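Side-chain contacts in protein transport protein SEC7 (Saccharomyces cerevisiae, PDB 4OIY), which activates the small GTPase ARF1 at the trans-Golgi network as a guanine nucleotide exchange factor, this chain being its catalytic Sec7 domain: residues A[17-22]-A[45-50]; A[60-63]-A[69-72]; A[75-80]-A[97-102]. All blocks are in the same frame, centred on the assembly; numbering follows the deposited sequence.

Contact 1 of 3, residues A[17-22]-A[45-50]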
# COMPACT_ATOMS: atom_id res chain seq x y z
N ALA A 17 4.19 -19.29 9.21
CA ALA A 17 4.39 -20.22 8.09
C ALA A 17 3.05 -20.63 7.48
O ALA A 17 2.92 -20.69 6.25
CB ALA A 17 5.18 -21.44 8.53
N ILE A 18 2.06 -20.90 8.33
CA ILE A 18 0.72 -21.25 7.85
C ILE A 18 0.15 -20.08 7.06
O ILE A 18 -0.40 -20.26 5.98
CB ILE A 18 -0.22 -21.64 9.01
CG1 ILE A 18 0.27 -22.93 9.68
CG2 ILE A 18 -1.65 -21.84 8.50
CD1 ILE A 18 -0.39 -23.19 11.02
N PHE A 19 0.32 -18.86 7.58
CA PHE A 19 -0.20 -17.67 6.90
C PHE A 19 0.44 -17.52 5.52
O PHE A 19 -0.25 -17.24 4.54
CB PHE A 19 0.05 -16.40 7.71
CG PHE A 19 -0.41 -15.15 7.01
CD1 PHE A 19 0.42 -14.46 6.14
CD2 PHE A 19 -1.71 -14.70 7.18
CE1 PHE A 19 -0.03 -13.32 5.48
CE2 PHE A 19 -2.16 -13.57 6.53
CZ PHE A 19 -1.33 -12.88 5.68
N ASN A 20 1.75 -17.66 5.45
CA ASN A 20 2.46 -17.44 4.20
C ASN A 20 2.09 -18.49 3.15
O ASN A 20 2.17 -18.22 1.96
CB ASN A 20 3.97 -17.41 4.42
CG ASN A 20 4.44 -16.14 5.11
OD1 ASN A 20 3.78 -15.10 5.05
ND2 ASN A 20 5.59 -16.22 5.77
N ASN A 21 1.68 -19.67 3.61
CA ASN A 21 1.21 -20.72 2.72
C ASN A 21 -0.23 -20.48 2.26
O ASN A 21 -0.56 -20.65 1.09
CB ASN A 21 1.32 -22.08 3.41
CG ASN A 21 0.83 -23.22 2.55
OD1 ASN A 21 1.48 -23.60 1.56
ND2 ASN A 21 -0.32 -23.78 2.91
N LYS A 22 -1.10 -20.11 3.20
CA LYS A 22 -2.49 -19.84 2.87
C LYS A 22 -3.09 -18.92 3.92
O LYS A 22 -3.52 -19.38 4.97
CB LYS A 22 -3.31 -21.13 2.78
CG LYS A 22 -4.74 -20.87 2.31
CD LYS A 22 -5.38 -22.04 1.58
CE LYS A 22 -4.74 -22.30 0.23
NZ LYS A 22 -4.40 -21.12 -0.60
N ALA A 45 -6.20 -6.74 10.47
CA ALA A 45 -5.35 -5.67 9.93
C ALA A 45 -4.20 -5.31 10.88
O ALA A 45 -3.06 -5.16 10.45
CB ALA A 45 -6.18 -4.43 9.63
N LYS A 46 -4.50 -5.18 12.17
CA LYS A 46 -3.47 -4.84 13.14
C LYS A 46 -2.40 -5.93 13.21
O LYS A 46 -1.20 -5.63 13.26
CB LYS A 46 -4.09 -4.59 14.51
CG LYS A 46 -4.81 -3.26 14.62
CD LYS A 46 -5.40 -3.06 16.01
CE LYS A 46 -6.12 -1.73 16.15
NZ LYS A 46 -5.16 -0.60 16.30
N TRP A 47 -2.83 -7.19 13.20
CA TRP A 47 -1.89 -8.31 13.22
C TRP A 47 -0.97 -8.32 11.99
O TRP A 47 0.24 -8.54 12.10
CB TRP A 47 -2.63 -9.65 13.37
CG TRP A 47 -1.69 -10.83 13.56
CD1 TRP A 47 -1.13 -11.25 14.73
CD2 TRP A 47 -1.22 -11.71 12.54
NE1 TRP A 47 -0.33 -12.35 14.50
CE2 TRP A 47 -0.36 -12.65 13.16
CE3 TRP A 47 -1.43 -11.80 11.16
CZ2 TRP A 47 0.28 -13.66 12.44
CZ3 TRP A 47 -0.79 -12.81 10.45
CH2 TRP A 47 0.05 -13.72 11.09
N LEU A 48 -1.53 -8.05 10.81
CA LEU A 48 -0.73 -7.95 9.59
C LEU A 48 0.38 -6.90 9.73
O LEU A 48 1.53 -7.15 9.35
CB LEU A 48 -1.61 -7.63 8.38
CG LEU A 48 -2.64 -8.71 7.98
CD1 LEU A 48 -3.51 -8.24 6.83
CD2 LEU A 48 -1.96 -10.03 7.65
N LEU A 49 0.05 -5.75 10.32
CA LEU A 49 1.00 -4.64 10.42
C LEU A 49 2.00 -4.77 11.57
O LEU A 49 3.12 -4.25 11.49
CB LEU A 49 0.25 -3.31 10.56
CG LEU A 49 -0.39 -2.85 9.25
CD1 LEU A 49 -1.44 -1.78 9.50
CD2 LEU A 49 0.66 -2.34 8.27
N GLU A 50 1.62 -5.48 12.62
CA GLU A 50 2.45 -5.61 13.82
C GLU A 50 3.44 -6.78 13.73
O GLU A 50 4.48 -6.77 14.39
CB GLU A 50 1.56 -5.78 15.06
CG GLU A 50 1.08 -4.50 15.74
CD GLU A 50 0.51 -3.45 14.80
OE1 GLU A 50 -0.72 -3.26 14.80
OE2 GLU A 50 1.30 -2.78 14.08
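F19 of helix 11-21 meets W47 and L48 of helix 41-50 in the hydrophobic core of the all-helical Sec7 domain. The nearest CA atoms across the contact, those of F19 and L48, are 10.1 Å apart, so the contact is made by side chains. CB of F19 starts the side chain toward helix 41-50, and CG, anti to the backbone N (chi1 178°), continues it that way. CG is 4.2 Å from W47 CZ3. One atom further, CD2 of F19 makes the closest approach to the indole, 3.9 Å from W47 CZ3. F19 CE2 turns its nearest contact over to L48 CD2, at 3.7 Å, and CZ at the tip closes on that methyl. W47 CZ3 lies over one face of the phenyl, and the planes meet at 62° with centroids 5.6 Å apart: an edge-to-face pair in which the six-membered ring of the indole supplies the edge. L48 crosses F19 at about a right angle; its CB is not aimed at helix 11-21, and the CD2 branch alone does the touching. Replacing F19 with an alanine would probably leave the W47 edge without its aromatic face and L48 CD2 without its ring partner, opening a gap between the two helices. All three residues are buried. A26 and V59 also touch F19, N20 OD1 lies in plane at the edge of its ring, and L30, L36 and L54 touch W47. The tightest point of the contact is the 3.5 Å approach of L48 CD2 to F19 CZ.

Contact 2 of 3, residues A[60-63]-A[69-72]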
# COMPACT_ATOMS: atom_id res chain seq x y z
N GLY A 60 -0.27 -8.97 0.38
CA GLY A 60 -0.92 -8.19 -0.67
C GLY A 60 -2.01 -8.97 -1.36
O GLY A 60 -3.09 -8.44 -1.65
N ASP A 61 -1.75 -10.23 -1.64
CA ASP A 61 -2.74 -11.07 -2.31
C ASP A 61 -3.95 -11.29 -1.40
O ASP A 61 -5.08 -11.29 -1.88
CB ASP A 61 -2.10 -12.39 -2.74
CG ASP A 61 -1.27 -12.26 -4.02
OD1 ASP A 61 -1.01 -11.14 -4.49
OD2 ASP A 61 -0.88 -13.31 -4.57
N TYR A 62 -3.73 -11.44 -0.10
CA TYR A 62 -4.80 -11.62 0.87
C TYR A 62 -5.66 -10.36 0.96
O TYR A 62 -6.89 -10.44 0.91
CB TYR A 62 -4.18 -11.95 2.23
CG TYR A 62 -5.15 -12.14 3.38
CD1 TYR A 62 -6.16 -13.09 3.32
CD2 TYR A 62 -5.02 -11.41 4.55
CE1 TYR A 62 -7.01 -13.29 4.38
CE2 TYR A 62 -5.87 -11.59 5.62
CZ TYR A 62 -6.87 -12.53 5.52
OH TYR A 62 -7.71 -12.72 6.59
N LEU A 63 -5.02 -9.20 1.06
CA LEU A 63 -5.75 -7.94 1.11
C LEU A 63 -6.45 -7.62 -0.20
O LEU A 63 -7.45 -6.88 -0.20
CB LEU A 63 -4.79 -6.79 1.44
CG LEU A 63 -4.13 -6.82 2.82
CD1 LEU A 63 -3.17 -5.65 2.92
CD2 LEU A 63 -5.15 -6.81 3.94
N LYS A 69 -15.26 -9.60 2.58
CA LYS A 69 -14.55 -9.68 3.86
C LYS A 69 -13.09 -9.25 3.74
O LYS A 69 -12.57 -8.54 4.60
CB LYS A 69 -14.61 -11.09 4.46
CG LYS A 69 -15.99 -11.50 4.94
CD LYS A 69 -15.92 -12.69 5.87
CE LYS A 69 -17.27 -13.40 5.97
NZ LYS A 69 -17.53 -14.28 4.80
N ASN A 70 -12.43 -9.65 2.66
CA ASN A 70 -11.04 -9.26 2.44
C ASN A 70 -10.96 -7.77 2.14
O ASN A 70 -10.02 -7.10 2.56
CB ASN A 70 -10.42 -10.06 1.30
CG ASN A 70 -10.25 -11.52 1.65
OD1 ASN A 70 -9.12 -12.01 1.81
ND2 ASN A 70 -11.35 -12.23 1.78
N ILE A 71 -11.94 -7.26 1.40
CA ILE A 71 -12.01 -5.83 1.13
C ILE A 71 -12.11 -5.06 2.44
O ILE A 71 -11.45 -4.04 2.63
CB ILE A 71 -13.16 -5.48 0.15
CG1 ILE A 71 -12.86 -6.04 -1.25
CG2 ILE A 71 -13.36 -3.97 0.07
CD1 ILE A 71 -14.01 -5.96 -2.23
N ALA A 72 -12.94 -5.54 3.36
CA ALA A 72 -13.10 -4.92 4.67
C ALA A 72 -11.80 -4.92 5.47
O ALA A 72 -11.45 -3.91 6.10
CB ALA A 72 -14.22 -5.61 5.45
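A chi1 of 179° turns the Y62 ring away from its own backbone N and brings it up to N70, whereas N70 has CG opposite its carbonyl carbon (chi1 -68°); its CB points toward helix 56-64, and the amide end reaches Y62. The two side chains cross at about a right angle, with ring and amide planes 80° apart. The amide end of N70 approaches CD1 and CE1 of the ring obliquely and, at the same time, comes against the Y62 carbonyl. Its orientation in the model is probably reversed, so the 2.9 Å between Y62 O and the atom modelled as N70 OD1 fixes the proximity of the two groups but not the kind of contact. Independent of that flip, N70 CB lies 3.6 Å from Y62 O. The backbones are close as well: the CA atoms of L63 and N70 are 5.6 Å apart, and the carbonyl oxygens L63 O and N70 O, both acceptors, are merely neighbours at 3.8 Å. The L63 side chain leads away from N70, to I73, M74 and F77 further along helix 68-79, while the phenol also packs on I27 and I44. Such backbone proximity marks the short connection (residues 65-67) between consecutive helices 56-64 and 68-79 of the all-helical Sec7 domain.

Contact 3 of 3, residues A[75-80]-A[97-102]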
# COMPACT_ATOMS: atom_id res chain seq x y z
N HIS A 75 -9.54 -2.33 3.95
CA HIS A 75 -9.91 -0.98 4.37
C HIS A 75 -9.40 -0.69 5.78
O HIS A 75 -8.87 0.40 6.05
CB HIS A 75 -11.41 -0.78 4.25
CG HIS A 75 -11.88 -0.69 2.82
ND1 HIS A 75 -13.21 -0.76 2.47
CD2 HIS A 75 -11.19 -0.56 1.67
CE1 HIS A 75 -13.32 -0.65 1.16
NE2 HIS A 75 -12.11 -0.53 0.65
N ALA A 76 -9.54 -1.67 6.67
CA ALA A 76 -9.01 -1.54 8.04
C ALA A 76 -7.49 -1.39 8.03
O ALA A 76 -6.94 -0.65 8.82
CB ALA A 76 -9.41 -2.73 8.89
N PHE A 77 -6.83 -2.10 7.14
CA PHE A 77 -5.37 -2.04 7.03
C PHE A 77 -4.94 -0.61 6.69
O PHE A 77 -4.08 -0.05 7.36
CB PHE A 77 -4.95 -3.06 5.95
CG PHE A 77 -3.47 -3.15 5.69
CD1 PHE A 77 -2.68 -4.04 6.41
CD2 PHE A 77 -2.90 -2.43 4.65
CE1 PHE A 77 -1.33 -4.17 6.13
CE2 PHE A 77 -1.54 -2.55 4.38
CZ PHE A 77 -0.77 -3.43 5.12
N VAL A 78 -5.56 -0.03 5.67
CA VAL A 78 -5.26 1.36 5.29
C VAL A 78 -5.60 2.31 6.44
O VAL A 78 -4.87 3.26 6.69
CB VAL A 78 -6.00 1.80 4.00
CG1 VAL A 78 -5.58 3.21 3.60
CG2 VAL A 78 -5.70 0.83 2.86
N ASP A 79 -6.69 2.03 7.16
CA ASP A 79 -7.11 2.88 8.28
C ASP A 79 -6.10 2.94 9.42
O ASP A 79 -6.15 3.88 10.22
CB ASP A 79 -8.46 2.43 8.86
CG ASP A 79 -9.64 2.85 8.02
OD1 ASP A 79 -9.49 3.68 7.09
OD2 ASP A 79 -10.75 2.35 8.32
N GLU A 80 -5.22 1.95 9.53
CA GLU A 80 -4.18 1.93 10.57
C GLU A 80 -3.02 2.89 10.29
O GLU A 80 -2.26 3.20 11.20
CB GLU A 80 -3.65 0.51 10.76
CG GLU A 80 -4.68 -0.43 11.35
CD GLU A 80 -5.06 -0.03 12.76
OE1 GLU A 80 -4.15 0.13 13.59
OE2 GLU A 80 -6.27 0.13 13.02
N GLN A 97 5.42 0.07 0.72
CA GLN A 97 6.52 -0.76 1.22
C GLN A 97 6.03 -1.75 2.29
O GLN A 97 6.84 -2.52 2.84
CB GLN A 97 7.64 0.14 1.76
CG GLN A 97 8.37 0.89 0.65
CD GLN A 97 9.54 1.74 1.15
OE1 GLN A 97 9.65 2.03 2.34
NE2 GLN A 97 10.41 2.14 0.22
N SER A 98 4.73 -1.74 2.59
CA SER A 98 4.14 -2.65 3.59
C SER A 98 3.48 -3.91 3.03
O SER A 98 3.09 -4.80 3.80
CB SER A 98 3.14 -1.89 4.47
OG SER A 98 1.93 -1.61 3.78
N PHE A 99 3.30 -3.99 1.72
CA PHE A 99 2.73 -5.15 1.04
C PHE A 99 3.06 -5.06 -0.45
O PHE A 99 3.47 -4.00 -0.93
CB PHE A 99 1.21 -5.19 1.23
CG PHE A 99 0.49 -4.09 0.49
CD1 PHE A 99 0.44 -2.81 0.99
CD2 PHE A 99 -0.11 -4.34 -0.73
CE1 PHE A 99 -0.20 -1.79 0.30
CE2 PHE A 99 -0.76 -3.34 -1.43
CZ PHE A 99 -0.81 -2.06 -0.92
N ARG A 100 2.91 -6.16 -1.17
CA ARG A 100 3.05 -6.15 -2.63
C ARG A 100 1.69 -6.01 -3.30
O ARG A 100 0.79 -6.81 -3.07
CB ARG A 100 3.70 -7.43 -3.12
CG ARG A 100 4.03 -7.42 -4.60
CD ARG A 100 4.67 -8.71 -5.06
NE ARG A 100 3.70 -9.75 -5.37
CZ ARG A 100 3.99 -10.93 -5.92
NH1 ARG A 100 5.24 -11.24 -6.22
NH2 ARG A 100 3.02 -11.79 -6.17
N LEU A 101 1.54 -4.98 -4.14
CA LEU A 101 0.33 -4.82 -4.92
C LEU A 101 0.09 -6.05 -5.78
O LEU A 101 1.04 -6.56 -6.38
CB LEU A 101 0.40 -3.58 -5.83
CG LEU A 101 0.11 -2.22 -5.19
CD1 LEU A 101 0.54 -1.12 -6.14
CD2 LEU A 101 -1.35 -2.06 -4.82
N PRO A 102 -1.16 -6.55 -5.82
CA PRO A 102 -1.52 -7.63 -6.74
C PRO A 102 -1.41 -7.20 -8.19
O PRO A 102 -1.15 -6.02 -8.49
CB PRO A 102 -2.99 -7.90 -6.42
CG PRO A 102 -3.21 -7.38 -5.05
CD PRO A 102 -2.27 -6.22 -4.91
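S98 OG is hydrogen-bonded to F95 O, at the end of helix 88-96, and the same oxygen sits at the edge of the F77 ring, near its plane. Its distances to the ring are almost equal, 3.5 Å to F77 CZ and 3.6 Å to F77 CE2, so it lies off the CE2-CZ side rather than over a face. S98 holds OG between its backbone N and carbonyl carbon (chi1 74°), which places OG within hydrogen-bonding range of F95 O and beside the F77 edge. F77 points its CB toward the 97-102 segment, and with chi1 at -180° the ring extends about half way across the 10.1 Å between the CA atoms of F77 and S98. F77 CE2 is shared: it also lies 3.9 Å from F99 CD1. The two phenyl planes are nearly perpendicular, at 88°, with centroids 6.0 Å apart, yet the approach is oblique, and the touch is confined to that pair of atoms. F99 is held further by other aromatics, stacking with F111 of helix 105-122 and making an edge-to-face pair with F95, while L49 packs on F77. The contact therefore joins helix 68-79 to the loop connecting helices 88-96 and 105-122, through a buried aromatic cluster, its centre about 4 Å from the centre of the chain, part of the hydrophobic core of the helical Sec7 fold.

From the N terminus, contact 1 closes first, bringing helix 41-50 back against helix 11-21 with helix 23-32 between them in sequence. Contact 2 follows, closing the short connection between helices 56-64 and 68-79. Contact 3 then returns the chain after helix 88-96 to helix 68-79. The three closures run in series, neither nesting nor crossing, but their residues meet. L48 CD1 lies 3.6 Å from L63 CD2, joining contacts 1 and 2. G60 CA lies 3.9 Å from F99 CD2, joining contacts 2 and 3, which also share helix 68-79. Contacts 1 and 3 are tied by the K46-E80 salt bridge and by L49 packing on E80.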